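Local coordinates for protein putative glutathione S-transferase (Corynebacterium glutamicum, PDB 3M1G) that probably catalyses glutathione-dependent transfer reactions as an ECM4-like glutathione S-transferase, at residues R247-L252 with P287-T292; R234-M237 with E243-I246; R218-L223 with G266-T271. All blocks are in the same frame, centred on the assembly; numbering follows the deposited sequence.

Interaction 1 (R247-L252 with P287-T292); sequences RLYPTL and PGFGDT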
ATOM      1  N   ARG A 247       5.680 -17.754  14.874  1.00 19.54           N
ATOM      2  CA  ARG A 247       5.170 -18.137  13.578  1.00 20.26           C
ATOM      3  C   ARG A 247       4.331 -17.027  12.911  1.00 20.54           C
ATOM      4  O   ARG A 247       4.278 -16.950  11.695  1.00 22.25           O
ATOM      5  CB  ARG A 247       4.343 -19.394  13.675  1.00 19.93           C
ATOM      6  CG  ARG A 247       5.204 -20.575  14.062  1.00 21.41           C
ATOM      7  CD  ARG A 247       4.451 -21.863  13.962  1.00 21.22           C
ATOM      8  NE  ARG A 247       5.195 -22.954  14.580  1.00 21.54           N
ATOM      9  CZ  ARG A 247       4.870 -24.243  14.500  1.00 25.04           C
ATOM     10  NH1 ARG A 247       5.629 -25.137  15.118  1.00 26.94           N
ATOM     11  NH2 ARG A 247       3.799 -24.652  13.825  1.00 23.17           N
ATOM     12  N   LEU A 248       3.743 -16.130  13.680  1.00 20.93           N
ATOM     13  CA  LEU A 248       2.948 -15.034  13.091  1.00 21.10           C
ATOM     14  C   LEU A 248       3.828 -13.806  12.715  1.00 21.60           C
ATOM     15  O   LEU A 248       3.684 -13.248  11.631  1.00 22.14           O
ATOM     16  CB  LEU A 248       1.806 -14.642  14.016  1.00 20.63           C
ATOM     17  CG  LEU A 248       0.951 -13.436  13.602  1.00 20.24           C
ATOM     18  CD1 LEU A 248       0.323 -13.657  12.213  1.00 15.82           C
ATOM     19  CD2 LEU A 248      -0.102 -13.129  14.669  1.00 18.03           C
ATOM     20  N   TYR A 249       4.754 -13.434  13.596  1.00 21.26           N
ATOM     21  CA  TYR A 249       5.604 -12.270  13.408  1.00 21.34           C
ATOM     22  C   TYR A 249       6.239 -12.146  12.039  1.00 21.88           C
ATOM     23  O   TYR A 249       6.176 -11.079  11.447  1.00 20.96           O
ATOM     24  CB  TYR A 249       6.655 -12.194  14.516  1.00 21.46           C
ATOM     25  CG  TYR A 249       7.689 -11.140  14.351  1.00 21.31           C
ATOM     26  CD1 TYR A 249       7.474  -9.848  14.795  1.00 21.73           C
ATOM     27  CD2 TYR A 249       8.907 -11.427  13.742  1.00 20.33           C
ATOM     28  CE1 TYR A 249       8.449  -8.881  14.644  1.00 21.29           C
ATOM     29  CE2 TYR A 249       9.873 -10.465  13.593  1.00 19.74           C
ATOM     30  CZ  TYR A 249       9.630  -9.186  14.038  1.00 19.50           C
ATOM     31  OH  TYR A 249      10.624  -8.243  13.884  1.00 21.26           O
ATOM     32  N   PRO A 250       6.823 -13.231  11.497  1.00 21.95           N
ATOM     33  CA  PRO A 250       7.510 -13.072  10.221  1.00 21.35           C
ATOM     34  C   PRO A 250       6.594 -12.623   9.068  1.00 22.47           C
ATOM     35  O   PRO A 250       7.070 -11.939   8.157  1.00 22.04           O
ATOM     36  CB  PRO A 250       8.087 -14.472   9.958  1.00 21.21           C
ATOM     37  CG  PRO A 250       8.313 -15.039  11.366  1.00 21.94           C
ATOM     38  CD  PRO A 250       7.065 -14.562  12.090  1.00 22.26           C
ATOM     39  N   THR A 251       5.316 -13.003   9.111  1.00 22.29           N
ATOM     40  CA  THR A 251       4.355 -12.533   8.128  1.00 21.79           C
ATOM     41  C   THR A 251       4.006 -11.043   8.363  1.00 21.70           C
ATOM     42  O   THR A 251       4.061 -10.225   7.433  1.00 21.89           O
ATOM     43  CB  THR A 251       3.083 -13.410   8.082  1.00 21.56           C
ATOM     44  OG1 THR A 251       3.465 -14.744   7.706  1.00 20.82           O
ATOM     45  CG2 THR A 251       2.133 -12.895   6.961  1.00 19.24           C
ATOM     46  N   LEU A 252       3.701 -10.690   9.597  1.00 21.46           N
ATOM     47  CA  LEU A 252       3.292  -9.318   9.924  1.00 21.97           C
ATOM     48  C   LEU A 252       4.396  -8.291   9.679  1.00 22.06           C
ATOM     49  O   LEU A 252       4.118  -7.202   9.158  1.00 21.89           O
ATOM     50  CB  LEU A 252       2.781  -9.189  11.354  1.00 21.18           C
ATOM     51  CG  LEU A 252       1.496  -9.918  11.723  1.00 22.70           C
ATOM     52  CD1 LEU A 252       1.166  -9.647  13.219  1.00 21.57           C
ATOM     53  CD2 LEU A 252       0.302  -9.577  10.812  1.00 23.83           C
ATOM     54  N   PRO A 287      14.036  -8.530  22.148  1.00 23.58           N
ATOM     55  CA  PRO A 287      15.204  -9.257  21.654  1.00 23.73           C
ATOM     56  C   PRO A 287      14.849 -10.495  20.870  1.00 23.31           C
ATOM     57  O   PRO A 287      13.889 -11.180  21.214  1.00 23.73           O
ATOM     58  CB  PRO A 287      15.960  -9.624  22.955  1.00 24.11           C
ATOM     59  CG  PRO A 287      15.646  -8.507  23.858  1.00 25.08           C
ATOM     60  CD  PRO A 287      14.183  -8.171  23.570  1.00 23.45           C
ATOM     61  N   GLY A 288      15.616 -10.772  19.815  1.00 23.05           N
ATOM     62  CA  GLY A 288      15.356 -11.910  18.947  1.00 23.34           C
ATOM     63  C   GLY A 288      14.523 -11.574  17.712  1.00 23.27           C
ATOM     64  O   GLY A 288      14.646 -12.222  16.673  1.00 23.27           O
ATOM     65  N   PHE A 289      13.702 -10.543  17.826  1.00 22.80           N
ATOM     66  CA  PHE A 289      12.712 -10.207  16.788  1.00 22.32           C
ATOM     67  C   PHE A 289      13.302  -9.095  15.863  1.00 21.65           C
ATOM     68  O   PHE A 289      13.838  -9.397  14.783  1.00 22.39           O
ATOM     69  CB  PHE A 289      11.383  -9.810  17.458  1.00 21.45           C
ATOM     70  CG  PHE A 289      10.634 -10.969  18.090  1.00 21.10           C
ATOM     71  CD1 PHE A 289      10.888 -11.356  19.392  1.00 21.22           C
ATOM     72  CD2 PHE A 289       9.657 -11.655  17.384  1.00 19.83           C
ATOM     73  CE1 PHE A 289      10.202 -12.406  19.981  1.00 19.61           C
ATOM     74  CE2 PHE A 289       8.937 -12.723  17.974  1.00 20.65           C
ATOM     75  CZ  PHE A 289       9.230 -13.109  19.283  1.00 20.53           C
ATOM     76  N   GLY A 290      13.261  -7.842  16.302  1.00 22.16           N
ATOM     77  CA  GLY A 290      13.749  -6.731  15.498  1.00 22.11           C
ATOM     78  C   GLY A 290      15.211  -6.840  15.137  1.00 22.48           C
ATOM     79  O   GLY A 290      15.616  -6.437  14.047  1.00 21.63           O
ATOM     80  N   ASP A 291      16.009  -7.429  16.028  1.00 22.39           N
ATOM     81  CA  ASP A 291      17.452  -7.508  15.809  1.00 22.69           C
ATOM     82  C   ASP A 291      17.828  -8.672  14.906  1.00 22.48           C
ATOM     83  O   ASP A 291      19.003  -8.926  14.706  1.00 21.99           O
ATOM     84  CB  ASP A 291      18.246  -7.469  17.163  1.00 23.99           C
ATOM     85  CG  ASP A 291      18.019  -8.714  18.073  1.00 26.01           C
ATOM     86  OD1 ASP A 291      17.244  -9.648  17.721  1.00 28.18           O
ATOM     87  OD2 ASP A 291      18.659  -8.754  19.176  1.00 28.30           O
ATOM     88  N   THR A 292      16.837  -9.415  14.390  1.00 21.33           N
ATOM     89  CA  THR A 292      17.084 -10.364  13.322  1.00 20.75           C
ATOM     90  C   THR A 292      16.317  -9.966  12.012  1.00 21.69           C
ATOM     91  O   THR A 292      16.240 -10.773  11.051  1.00 21.04           O
ATOM     92  CB  THR A 292      16.716 -11.774  13.750  1.00 21.35           C
ATOM     93  OG1 THR A 292      15.307 -11.875  14.017  1.00 20.89           O
ATOM     94  CG2 THR A 292      17.522 -12.212  15.056  1.00 19.32           C
TER

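Interaction 2 (R234-M237 with E243-I246); sequences RYLM and EADI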
ATOM      1  N   ARG A 234      -2.570 -10.164  25.466  1.00 23.26           N
ATOM      2  CA  ARG A 234      -1.397  -9.421  25.029  1.00 23.99           C
ATOM      3  C   ARG A 234      -0.708 -10.057  23.798  1.00 23.32           C
ATOM      4  O   ARG A 234      -0.379  -9.358  22.831  1.00 23.56           O
ATOM      5  CB  ARG A 234      -0.388  -9.249  26.170  1.00 24.73           C
ATOM      6  CG  ARG A 234       0.812  -8.487  25.687  1.00 26.18           C
ATOM      7  CD  ARG A 234       1.304  -7.527  26.610  1.00 27.10           C
ATOM      8  NE  ARG A 234       2.528  -6.871  26.166  1.00 25.22           N
ATOM      9  CZ  ARG A 234       3.344  -6.265  27.022  1.00 26.61           C
ATOM     10  NH1 ARG A 234       3.070  -6.291  28.329  1.00 26.18           N
ATOM     11  NH2 ARG A 234       4.459  -5.705  26.612  1.00 25.19           N
ATOM     12  N   TYR A 235      -0.510 -11.376  23.845  1.00 22.34           N
ATOM     13  CA  TYR A 235       0.063 -12.143  22.748  1.00 21.92           C
ATOM     14  C   TYR A 235      -0.940 -13.232  22.382  1.00 22.10           C
ATOM     15  O   TYR A 235      -1.970 -13.358  23.033  1.00 22.49           O
ATOM     16  CB  TYR A 235       1.408 -12.731  23.172  1.00 21.53           C
ATOM     17  CG  TYR A 235       2.383 -11.686  23.688  1.00 20.43           C
ATOM     18  CD1 TYR A 235       2.980 -10.777  22.834  1.00 21.89           C
ATOM     19  CD2 TYR A 235       2.670 -11.586  25.035  1.00 22.54           C
ATOM     20  CE1 TYR A 235       3.866  -9.807  23.298  1.00 22.11           C
ATOM     21  CE2 TYR A 235       3.547 -10.624  25.523  1.00 19.89           C
ATOM     22  CZ  TYR A 235       4.152  -9.756  24.653  1.00 22.24           C
ATOM     23  OH  TYR A 235       5.006  -8.807  25.136  1.00 23.14           O
ATOM     24  N   LEU A 236      -0.642 -14.035  21.365  1.00 23.30           N
ATOM     25  CA  LEU A 236      -1.647 -14.982  20.825  1.00 23.23           C
ATOM     26  C   LEU A 236      -2.200 -15.941  21.862  1.00 24.30           C
ATOM     27  O   LEU A 236      -3.391 -16.266  21.809  1.00 24.73           O
ATOM     28  CB  LEU A 236      -1.093 -15.782  19.673  1.00 22.57           C
ATOM     29  CG  LEU A 236      -0.936 -14.983  18.363  1.00 23.73           C
ATOM     30  CD1 LEU A 236      -0.091 -15.781  17.377  1.00 17.92           C
ATOM     31  CD2 LEU A 236      -2.326 -14.582  17.781  1.00 19.51           C
HETATM   32  N   MSE A 237      -1.328 -16.418  22.763  1.00 24.90           N
HETATM   33  CA  MSE A 237      -1.716 -17.367  23.785  1.00 25.60           C
HETATM   34  C   MSE A 237      -1.717 -16.745  25.191  1.00 25.61           C
HETATM   35  O   MSE A 237      -1.503 -17.449  26.177  1.00 26.70           O
HETATM   36  CB  MSE A 237      -0.782 -18.579  23.759  1.00 25.67           C
HETATM   37  CG  MSE A 237      -0.597 -19.213  22.385  1.00 28.33           C
HETATM   38 SE   MSE A 237      -2.291 -19.751  21.548  0.90 30.65          SE
HETATM   39  CE  MSE A 237      -2.892 -20.922  22.872  1.00 23.05           C
ATOM     40  N   GLU A 243       5.729 -19.858  20.864  1.00 21.83           N
ATOM     41  CA  GLU A 243       5.915 -20.329  19.507  1.00 21.92           C
ATOM     42  C   GLU A 243       4.913 -19.756  18.492  1.00 21.60           C
ATOM     43  O   GLU A 243       5.293 -19.492  17.350  1.00 22.43           O
ATOM     44  CB  GLU A 243       5.819 -21.864  19.502  1.00 22.17           C
ATOM     45  CG  GLU A 243       5.819 -22.567  18.155  1.00 24.01           C
ATOM     46  CD  GLU A 243       7.226 -22.808  17.548  1.00 29.04           C
ATOM     47  OE1 GLU A 243       8.232 -22.620  18.261  1.00 26.87           O
ATOM     48  OE2 GLU A 243       7.297 -23.228  16.358  1.00 26.78           O
ATOM     49  N   ALA A 244       3.638 -19.677  18.868  1.00 20.73           N
ATOM     50  CA  ALA A 244       2.603 -19.087  17.999  1.00 21.14           C
ATOM     51  C   ALA A 244       2.940 -17.684  17.491  1.00 21.32           C
ATOM     52  O   ALA A 244       2.748 -17.373  16.309  1.00 22.27           O
ATOM     53  CB  ALA A 244       1.214 -19.102  18.729  1.00 20.02           C
ATOM     54  N   ASP A 245       3.480 -16.838  18.372  1.00 21.64           N
ATOM     55  CA  ASP A 245       3.880 -15.472  18.004  1.00 20.94           C
ATOM     56  C   ASP A 245       5.098 -15.486  17.072  1.00 21.60           C
ATOM     57  O   ASP A 245       5.197 -14.702  16.110  1.00 21.47           O
ATOM     58  CB  ASP A 245       4.161 -14.664  19.272  1.00 20.88           C
ATOM     59  CG  ASP A 245       3.015 -14.679  20.244  1.00 21.40           C
ATOM     60  OD1 ASP A 245       1.920 -14.158  19.897  1.00 20.96           O
ATOM     61  OD2 ASP A 245       3.209 -15.205  21.383  1.00 20.36           O
ATOM     62  N   ILE A 246       6.008 -16.442  17.290  1.00 21.10           N
ATOM     63  CA  ILE A 246       7.163 -16.582  16.453  1.00 20.04           C
ATOM     64  C   ILE A 246       6.793 -17.032  15.022  1.00 21.11           C
ATOM     65  O   ILE A 246       7.518 -16.718  14.074  1.00 19.62           O
ATOM     66  CB  ILE A 246       8.140 -17.520  17.141  1.00 22.14           C
ATOM     67  CG1 ILE A 246       8.675 -16.785  18.412  1.00 24.44           C
ATOM     68  CG2 ILE A 246       9.268 -17.945  16.207  1.00 22.31           C
ATOM     69  CD1 ILE A 246       9.157 -17.664  19.462  1.00 21.89           C
TER
HETATM   70  O   HOH W   1       1.621 -16.185  23.057  1.00 20.26           O

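Interaction 3 (R218-L223 with G266-T271); sequences RLWVAL and GRNKIT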
ATOM      1  N   ARG A 218      -9.991 -14.830   2.148  1.00 22.23           N
ATOM      2  CA  ARG A 218      -9.513 -15.706   3.226  1.00 22.31           C
ATOM      3  C   ARG A 218      -8.503 -15.021   4.135  1.00 22.05           C
ATOM      4  O   ARG A 218      -8.576 -15.131   5.360  1.00 22.15           O
ATOM      5  CB  ARG A 218      -8.934 -17.012   2.661  1.00 22.25           C
ATOM      6  CG  ARG A 218     -10.028 -18.015   2.232  1.00 24.39           C
ATOM      7  CD  ARG A 218      -9.429 -19.225   1.513  1.00 25.53           C
ATOM      8  NE  ARG A 218      -8.532 -20.026   2.377  1.00 26.68           N
ATOM      9  CZ  ARG A 218      -7.860 -21.099   1.957  1.00 26.48           C
ATOM     10  NH1 ARG A 218      -7.930 -21.482   0.690  1.00 27.05           N
ATOM     11  NH2 ARG A 218      -7.095 -21.773   2.782  1.00 24.60           N
ATOM     12  N   LEU A 219      -7.560 -14.300   3.548  1.00 21.80           N
ATOM     13  CA  LEU A 219      -6.531 -13.632   4.339  1.00 21.41           C
ATOM     14  C   LEU A 219      -7.172 -12.649   5.326  1.00 21.04           C
ATOM     15  O   LEU A 219      -6.809 -12.597   6.510  1.00 20.47           O
ATOM     16  CB  LEU A 219      -5.538 -12.904   3.419  1.00 20.77           C
ATOM     17  CG  LEU A 219      -4.527 -11.972   4.056  1.00 21.51           C
ATOM     18  CD1 LEU A 219      -3.541 -12.740   4.939  1.00 21.28           C
ATOM     19  CD2 LEU A 219      -3.761 -11.159   2.962  1.00 19.59           C
ATOM     20  N   TRP A 220      -8.135 -11.876   4.848  1.00 19.87           N
ATOM     21  CA  TRP A 220      -8.707 -10.825   5.683  1.00 20.52           C
ATOM     22  C   TRP A 220      -9.700 -11.307   6.738  1.00 21.10           C
ATOM     23  O   TRP A 220      -9.817 -10.678   7.795  1.00 22.18           O
ATOM     24  CB  TRP A 220      -9.248  -9.650   4.799  1.00 20.15           C
ATOM     25  CG  TRP A 220      -8.052  -8.855   4.338  1.00 18.46           C
ATOM     26  CD1 TRP A 220      -7.444  -8.904   3.110  1.00 18.30           C
ATOM     27  CD2 TRP A 220      -7.272  -7.975   5.129  1.00 18.94           C
ATOM     28  NE1 TRP A 220      -6.327  -8.119   3.105  1.00 18.39           N
ATOM     29  CE2 TRP A 220      -6.190  -7.538   4.329  1.00 17.89           C
ATOM     30  CE3 TRP A 220      -7.378  -7.499   6.440  1.00 19.34           C
ATOM     31  CZ2 TRP A 220      -5.257  -6.634   4.782  1.00 19.48           C
ATOM     32  CZ3 TRP A 220      -6.424  -6.608   6.902  1.00 19.12           C
ATOM     33  CH2 TRP A 220      -5.380  -6.192   6.078  1.00 21.83           C
ATOM     34  N   VAL A 221     -10.408 -12.402   6.464  1.00 22.11           N
ATOM     35  CA  VAL A 221     -11.211 -13.076   7.497  1.00 22.54           C
ATOM     36  C   VAL A 221     -10.257 -13.471   8.651  1.00 21.90           C
ATOM     37  O   VAL A 221     -10.572 -13.237   9.826  1.00 22.23           O
ATOM     38  CB  VAL A 221     -11.929 -14.350   6.954  1.00 22.86           C
ATOM     39  CG1 VAL A 221     -12.379 -15.251   8.089  1.00 23.09           C
ATOM     40  CG2 VAL A 221     -13.170 -13.986   6.038  1.00 22.65           C
ATOM     41  N   ALA A 222      -9.088 -14.010   8.320  1.00 20.24           N
ATOM     42  CA  ALA A 222      -8.157 -14.429   9.363  1.00 20.30           C
ATOM     43  C   ALA A 222      -7.494 -13.241  10.073  1.00 19.87           C
ATOM     44  O   ALA A 222      -7.349 -13.259  11.297  1.00 20.72           O
ATOM     45  CB  ALA A 222      -7.089 -15.394   8.809  1.00 19.32           C
ATOM     46  N   LEU A 223      -7.072 -12.214   9.335  1.00 20.31           N
ATOM     47  CA  LEU A 223      -6.500 -11.025   9.999  1.00 20.44           C
ATOM     48  C   LEU A 223      -7.520 -10.330  10.909  1.00 21.05           C
ATOM     49  O   LEU A 223      -7.179  -9.815  11.997  1.00 20.54           O
ATOM     50  CB  LEU A 223      -5.899 -10.050   8.985  1.00 20.40           C
ATOM     51  CG  LEU A 223      -4.633 -10.520   8.232  1.00 21.84           C
ATOM     52  CD1 LEU A 223      -4.217  -9.507   7.117  1.00 18.98           C
ATOM     53  CD2 LEU A 223      -3.443 -10.791   9.170  1.00 19.57           C
ATOM     54  N   GLY A 266      -3.160  -5.615   0.276  1.00 21.52           N
ATOM     55  CA  GLY A 266      -3.560  -4.392   0.989  1.00 21.56           C
ATOM     56  C   GLY A 266      -5.000  -3.931   1.068  1.00 21.39           C
ATOM     57  O   GLY A 266      -5.325  -2.871   0.532  1.00 22.94           O
ATOM     58  N   ARG A 267      -5.853  -4.631   1.840  1.00 21.90           N
ATOM     59  CA  ARG A 267      -7.136  -4.035   2.237  1.00 21.38           C
ATOM     60  C   ARG A 267      -6.858  -2.810   3.099  1.00 21.31           C
ATOM     61  O   ARG A 267      -7.536  -1.805   2.989  1.00 20.48           O
ATOM     62  CB  ARG A 267      -8.020  -4.959   3.063  1.00 21.54           C
ATOM     63  CG  ARG A 267      -9.420  -4.358   3.296  1.00 21.12           C
ATOM     64  CD  ARG A 267     -10.263  -5.197   4.244  1.00 22.81           C
ATOM     65  NE  ARG A 267      -9.779  -5.028   5.620  1.00 23.77           N
ATOM     66  CZ  ARG A 267     -10.212  -5.734   6.665  1.00 23.79           C
ATOM     67  NH1 ARG A 267     -11.098  -6.705   6.505  1.00 21.55           N
ATOM     68  NH2 ARG A 267      -9.716  -5.498   7.876  1.00 22.50           N
ATOM     69  N   ASN A 268      -5.866  -2.955   3.965  1.00 20.87           N
ATOM     70  CA  ASN A 268      -5.455  -1.977   4.943  1.00 21.70           C
ATOM     71  C   ASN A 268      -3.997  -2.247   5.199  1.00 21.31           C
ATOM     72  O   ASN A 268      -3.527  -3.357   4.934  1.00 20.44           O
ATOM     73  CB  ASN A 268      -6.148  -2.216   6.284  1.00 22.95           C
ATOM     74  CG  ASN A 268      -7.578  -1.809   6.287  1.00 26.41           C
ATOM     75  OD1 ASN A 268      -8.473  -2.661   6.384  1.00 30.64           O
ATOM     76  ND2 ASN A 268      -7.823  -0.491   6.278  1.00 27.19           N
ATOM     77  N   LYS A 269      -3.283  -1.249   5.726  1.00 20.87           N
ATOM     78  CA  LYS A 269      -1.931  -1.481   6.220  1.00 21.41           C
ATOM     79  C   LYS A 269      -2.089  -2.048   7.651  1.00 20.98           C
ATOM     80  O   LYS A 269      -3.092  -1.793   8.325  1.00 19.14           O
ATOM     81  CB  LYS A 269      -1.089  -0.192   6.259  1.00 21.58           C
ATOM     82  CG  LYS A 269      -0.536   0.258   4.891  1.00 21.95           C
ATOM     83  CD  LYS A 269       0.095   1.654   4.914  1.00 22.93           C
ATOM     84  CE  LYS A 269       1.426   1.651   5.704  1.00 22.76           C
ATOM     85  NZ  LYS A 269       2.190   2.921   5.591  1.00 20.05           N
ATOM     86  N   ILE A 270      -1.084  -2.784   8.123  1.00 21.50           N
ATOM     87  CA  ILE A 270      -1.092  -3.217   9.514  1.00 21.08           C
ATOM     88  C   ILE A 270      -1.129  -2.017  10.446  1.00 21.92           C
ATOM     89  O   ILE A 270      -1.753  -2.085  11.502  1.00 22.18           O
ATOM     90  CB  ILE A 270       0.088  -4.154   9.860  1.00 21.23           C
ATOM     91  CG1 ILE A 270       0.051  -5.433   9.008  1.00 23.08           C
ATOM     92  CG2 ILE A 270       0.065  -4.535  11.362  1.00 20.41           C
ATOM     93  CD1 ILE A 270      -1.267  -6.255   9.037  1.00 21.11           C
ATOM     94  N   THR A 271      -0.486  -0.903  10.063  1.00 23.04           N
ATOM     95  CA  THR A 271      -0.543   0.349  10.854  1.00 23.05           C
ATOM     96  C   THR A 271      -1.968   0.824  11.112  1.00 23.76           C
ATOM     97  O   THR A 271      -2.200   1.536  12.075  1.00 23.52           O
ATOM     98  CB  THR A 271       0.247   1.486  10.174  1.00 24.13           C
ATOM     99  OG1 THR A 271      -0.342   1.732   8.895  1.00 24.08           O
ATOM    100  CG2 THR A 271       1.771   1.053   9.994  1.00 22.69           C
TER

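Interaction 1 (R247-L252 with P287-T292)
The contact rests on two buried rings, Y249 on helix 243-253 and F289 in the loop after helix 274-284. They form a T-shaped, edge-to-face pair with planes at 83° and centroids of the Y249 ring and F289 ring 5.0 Å apart. F289 is the edge: its CD2 points at the centre of one tyrosine face and comes within 3.7 Å of Y249 CG. A trans first torsion (chi1 173°) carries the Y249 ring off the helix toward the loop, with its OH beside the F289-G290 peptide. A CH-pi contact adds to the pair, F289 CB standing 4.3 Å from the centroid of the Y249 ring, over the same face as CD2, so the phenylalanine lies against the tyrosine from its CB to its ring edge.

Beyond the rings, the phenol oxygen reaches the loop backbone by van der Waals contact: Y249 OH is 3.4 Å from F289 C and 3.6 Å from G290 N. The hydroxyl finds its hydrogen-bond partner just past the loop segment, at T293 OG1, which is also bonded to F289 O.

Backbone and side-chain bonds shape the loop itself. T292 N donates to F289 O at 3.0 Å, and G288 N makes a weak bond to D291 OD1; the other carboxylate oxygen of D291 forms a salt bridge with R81 of helix 71-83. I78 of that helix and L283 and F284 of helix 274-284 also pack on Y249.

The chemistry is thus mainly aromatic and dispersive, with a polar tip. The ring pair joins helix to loop without a direct hydrogen bond, while the buried phenol oxygen is satisfied by T293, the residue just after the loop segment.

Interaction 2 (R234-M237 with E243-I246)
L236 and D245 meet at the start of helix 243-253, their side chains running past each other in opposite directions. D245 CG is anti to its own carbonyl carbon (chi1 -54°), which turns the carboxylate back to the loop. There OD1 accepts L236 N at 3.0 Å through its syn lone pair, nearly straight at 169°. OD1 is also bonded to Y279 OH, and OD2 to T242 N, a bond consistent with the N-capping box found at this helix in glutathione S-transferases. A water bonded to M237 N lies unusually close to D245 OD2, so that link is doubtful. With both oxygens engaged, the carboxylate is held against rotation.

L236 has the same kind of first torsion (chi1 -73°); its CG passes 3.3 Å from D245 OD1, and the extended chain sets CD1 3.8 Å from A244 CB. Selenomethionine M237 bends at chi2 and chi3, touching A244 CB with CG at 4.1 Å while its selenium end turns off. Y235 lends its CB, 3.5 Å from D245 OD2; its ring leads away to Y279 and L283. The contact lies between helix 274-284, whose Y279 packs on both L236 and Y235, and helix 182-197, where I192 packs on L236 and M189 on A244.

Interaction 3 (R218-L223 with G266-T271)
W220 is the first residue of 218-223 to meet the loop, with R267 laid over one face of its indole. R267 CB sits above the five-membered ring, 3.6 Å from its centroid, as a CH-pi contact. The bend at chi3 (74°) swings the guanidinium past the rim of the indole, so that the CE3 corner of W220 sits against the centre of its face, R267 CZ 3.3 Å from W220 CE3, with the planes 30° apart. R267 NE donates to N268 OD1 at 2.8 Å, and NH2 forms a salt bridge with D224, one turn farther along the helix; together these fix the rotation of the guanidinium. W220 CH2 approaches N268 O to 3.6 Å, and the indole N-H is used by C265 O. L223 CD1, with L219 CG, backs the indole on the face opposite R267, so the ring is held between leucine carbons and the R267 CB methylene.

The loop borders the second subunit, where K269 forms a salt bridge with E272 of that chain and R267 packs on its D320. This places a tryptophan of the helical C-terminal domain behind a loop of the dimer interface, consistent with the C-terminal-domain dimer of ECM4-like glutathione transferases.

In the fold
Following the chain, helix 209-229 brings 218-223 first. Next, 234-237 and 243-246 close the short loop of interaction 2, which lies wholly within the larger loop that interaction 3 completes at 266-271. Helix 243-253 continues from interaction 2 directly into interaction 1, whose segment 247-252 waits until 287-292 for its partner, so interactions 1 and 3 cross. Packing joins neighbours: L248 meets L236 and F289 meets I246 between interactions 1 and 2, while L252 touches I270 and L223 of interaction 3. Helix 243-253 is thereby linked to the loops on either side of helix 274-284, within one all-helical C-terminal domain.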